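Local coordinates for protein arylamine n-acetyltransferase (Mycobacterium smegmatis, PDB 1W5R) that transfers acetyl groups to arylamines in its wild-type form, here carrying an engineered substitution at the catalytic nucleophile, at residues V131-Q136 against Q177-F182. The protein carries 1 engineered substitution. Sequence-based numbering, arbitrary orientation.
Sequences VGFGGQ and QPLYTF
Phe133 packs its ring against two consecutive residues of the strand, Leu179 and Tyr180, in a worked example of how a beta bulge can bring two successive residues to bear on one ring. Neighbours on a regular strand would face opposite ways; here a classic bulge opposite Leu168 turns both toward the loop. The CB of Phe133 points at the strand, and CG stands anti to the backbone N (chi1 -168°), which carries the ring onto the strand. Beyond CG the two sides of the ring meet different residues. On one, Phe133 CD1 lies 3.8 Å from Tyr180 CD2, and Phe133 CE1 comes to 3.7 Å from that same carbon, which sits over one face of the Phe133 ring, offset toward its rim. The two rings are inclined at 58°, an oblique meeting rather than a stack. On the other side, Phe133 CE2 rests 3.9 Å from Leu179 CB and also touches CD1 of that leucine. At the tip, Phe133 CZ reaches Leu179 CB and approaches Leu179 O at 4.0 Å, so the ring lies against backbone as well as side chain. Gln136 extends the apolar patch, its CG 4.1 Å from Leu179 CD2, while its backbone O accepts a hydrogen bond from Tyr157 OH. His113 and Asp130, probably the histidine and aspartate of the family's triad, lie close by: both aromatic rings meet His113, edge-to-face for Tyr180, and Tyr180 OH bonds weakly to Asp130. Altogether the loop between strands 127-129 and 142-143 leans on strand 175-182, flanked by strands 90-98 and 165-172, while helix 25-38 packs on Val131.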
loop_
_atom_site.group_PDB
_atom_site.type_symbol
_atom_site.label_atom_id
_atom_site.label_comp_id
_atom_site.label_asym_id
_atom_site.label_seq_id
_atom_site.Cartn_x
_atom_site.Cartn_y
_atom_site.Cartn_z
ATOM N N VAL A 131 -19.963 -16.040 1.788
ATOM C CA VAL A 131 -18.851 -15.488 2.558
ATOM C C VAL A 131 -17.543 -16.221 2.221
ATOM O O VAL A 131 -16.543 -16.081 2.932
ATOM C CB VAL A 131 -19.128 -15.499 4.081
ATOM C CG1 VAL A 131 -20.348 -14.618 4.413
ATOM C CG2 VAL A 131 -19.332 -16.936 4.591
ATOM N N GLY A 132 -17.567 -16.995 1.138
ATOM C CA GLY A 132 -16.457 -17.884 0.816
ATOM C C GLY A 132 -15.712 -17.645 -0.481
ATOM O O GLY A 132 -14.857 -18.466 -0.856
ATOM N N PHE A 133 -16.000 -16.536 -1.168
ATOM C CA PHE A 133 -15.395 -16.302 -2.491
ATOM C C PHE A 133 -14.009 -15.645 -2.388
ATOM O O PHE A 133 -13.309 -15.527 -3.396
ATOM C CB PHE A 133 -16.320 -15.438 -3.356
ATOM C CG PHE A 133 -15.917 -15.377 -4.808
ATOM C CD1 PHE A 133 -15.906 -16.533 -5.601
ATOM C CD2 PHE A 133 -15.560 -14.160 -5.389
ATOM C CE1 PHE A 133 -15.522 -16.471 -6.953
ATOM C CE2 PHE A 133 -15.195 -14.093 -6.741
ATOM C CZ PHE A 133 -15.173 -15.250 -7.515
ATOM N N GLY A 134 -13.627 -15.220 -1.187
ATOM C CA GLY A 134 -12.303 -14.622 -0.947
ATOM C C GLY A 134 -12.363 -13.104 -0.880
ATOM O O GLY A 134 -13.327 -12.531 -0.357
ATOM N N GLY A 135 -11.351 -12.439 -1.430
ATOM C CA GLY A 135 -11.273 -10.978 -1.341
ATOM C C GLY A 135 -12.465 -10.211 -1.908
ATOM O O GLY A 135 -12.788 -9.134 -1.401
ATOM N N GLN A 136 -13.098 -10.757 -2.956
ATOM C CA GLN A 136 -14.242 -10.111 -3.599
ATOM C C GLN A 136 -15.583 -10.733 -3.180
ATOM O O GLN A 136 -16.590 -10.562 -3.866
ATOM C CB GLN A 136 -14.075 -10.119 -5.131
ATOM C CG GLN A 136 -14.961 -9.119 -5.890
ATOM C CD GLN A 136 -14.780 -7.679 -5.428
ATOM O OE1 GLN A 136 -15.726 -7.041 -4.909
ATOM N NE2 GLN A 136 -13.585 -7.167 -5.591
ATOM N N GLN A 177 -17.815 -6.818 -13.310
ATOM C CA GLN A 177 -17.036 -8.033 -13.504
ATOM C C GLN A 177 -17.850 -9.234 -13.066
ATOM O O GLN A 177 -18.231 -9.334 -11.900
ATOM C CB GLN A 177 -15.749 -7.973 -12.688
ATOM C CG GLN A 177 -14.822 -6.864 -13.182
ATOM C CD GLN A 177 -13.425 -6.956 -12.652
ATOM O OE1 GLN A 177 -13.145 -7.695 -11.708
ATOM N NE2 GLN A 177 -12.519 -6.195 -13.264
ATOM N N PRO A 178 -18.164 -10.128 -14.012
ATOM C CA PRO A 178 -18.767 -11.393 -13.629
ATOM C C PRO A 178 -17.834 -12.189 -12.713
ATOM O O PRO A 178 -16.616 -12.268 -12.965
ATOM C CB PRO A 178 -18.946 -12.105 -14.979
ATOM C CG PRO A 178 -19.023 -10.973 -15.996
ATOM C CD PRO A 178 -18.017 -10.011 -15.480
ATOM N N LEU A 179 -18.409 -12.762 -11.660
ATOM C CA LEU A 179 -17.644 -13.524 -10.678
ATOM C C LEU A 179 -17.856 -15.018 -10.876
ATOM O O LEU A 179 -16.885 -15.767 -11.041
ATOM C CB LEU A 179 -18.031 -13.124 -9.258
ATOM C CG LEU A 179 -17.867 -11.634 -8.892
ATOM C CD1 LEU A 179 -18.218 -11.473 -7.425
ATOM C CD2 LEU A 179 -16.469 -11.067 -9.211
ATOM N N TYR A 180 -19.114 -15.457 -10.849
ATOM C CA TYR A 180 -19.393 -16.865 -11.051
ATOM C C TYR A 180 -20.811 -17.052 -11.539
ATOM O O TYR A 180 -21.638 -16.137 -11.434
ATOM C CB TYR A 180 -19.140 -17.661 -9.768
ATOM C CG TYR A 180 -19.846 -17.159 -8.520
ATOM C CD1 TYR A 180 -21.186 -17.478 -8.255
ATOM C CD2 TYR A 180 -19.164 -16.374 -7.581
ATOM C CE1 TYR A 180 -21.831 -17.033 -7.085
ATOM C CE2 TYR A 180 -19.798 -15.927 -6.411
ATOM C CZ TYR A 180 -21.141 -16.254 -6.178
ATOM O OH TYR A 180 -21.776 -15.865 -5.014
ATOM N N THR A 181 -21.074 -18.234 -12.085
ATOM C CA THR A 181 -22.401 -18.628 -12.477
ATOM C C THR A 181 -22.849 -19.764 -11.566
ATOM O O THR A 181 -22.027 -20.493 -11.034
ATOM C CB THR A 181 -22.433 -19.103 -13.944
ATOM O OG1 THR A 181 -21.666 -20.309 -14.085
ATOM C CG2 THR A 181 -21.882 -18.032 -14.887
ATOM N N PHE A 182 -24.151 -19.895 -11.367
ATOM C CA PHE A 182 -24.679 -20.968 -10.530
ATOM C C PHE A 182 -26.126 -21.251 -10.883
ATOM O O PHE A 182 -26.823 -20.380 -11.418
ATOM C CB PHE A 182 -24.553 -20.604 -9.038
ATOM C CG PHE A 182 -25.412 -19.432 -8.608
ATOM C CD1 PHE A 182 -26.666 -19.640 -8.042
ATOM C CD2 PHE A 182 -24.951 -18.125 -8.745
ATOM C CE1 PHE A 182 -27.454 -18.563 -7.623
ATOM C CE2 PHE A 182 -25.738 -17.045 -8.338
ATOM C CZ PHE A 182 -26.986 -17.263 -7.776
#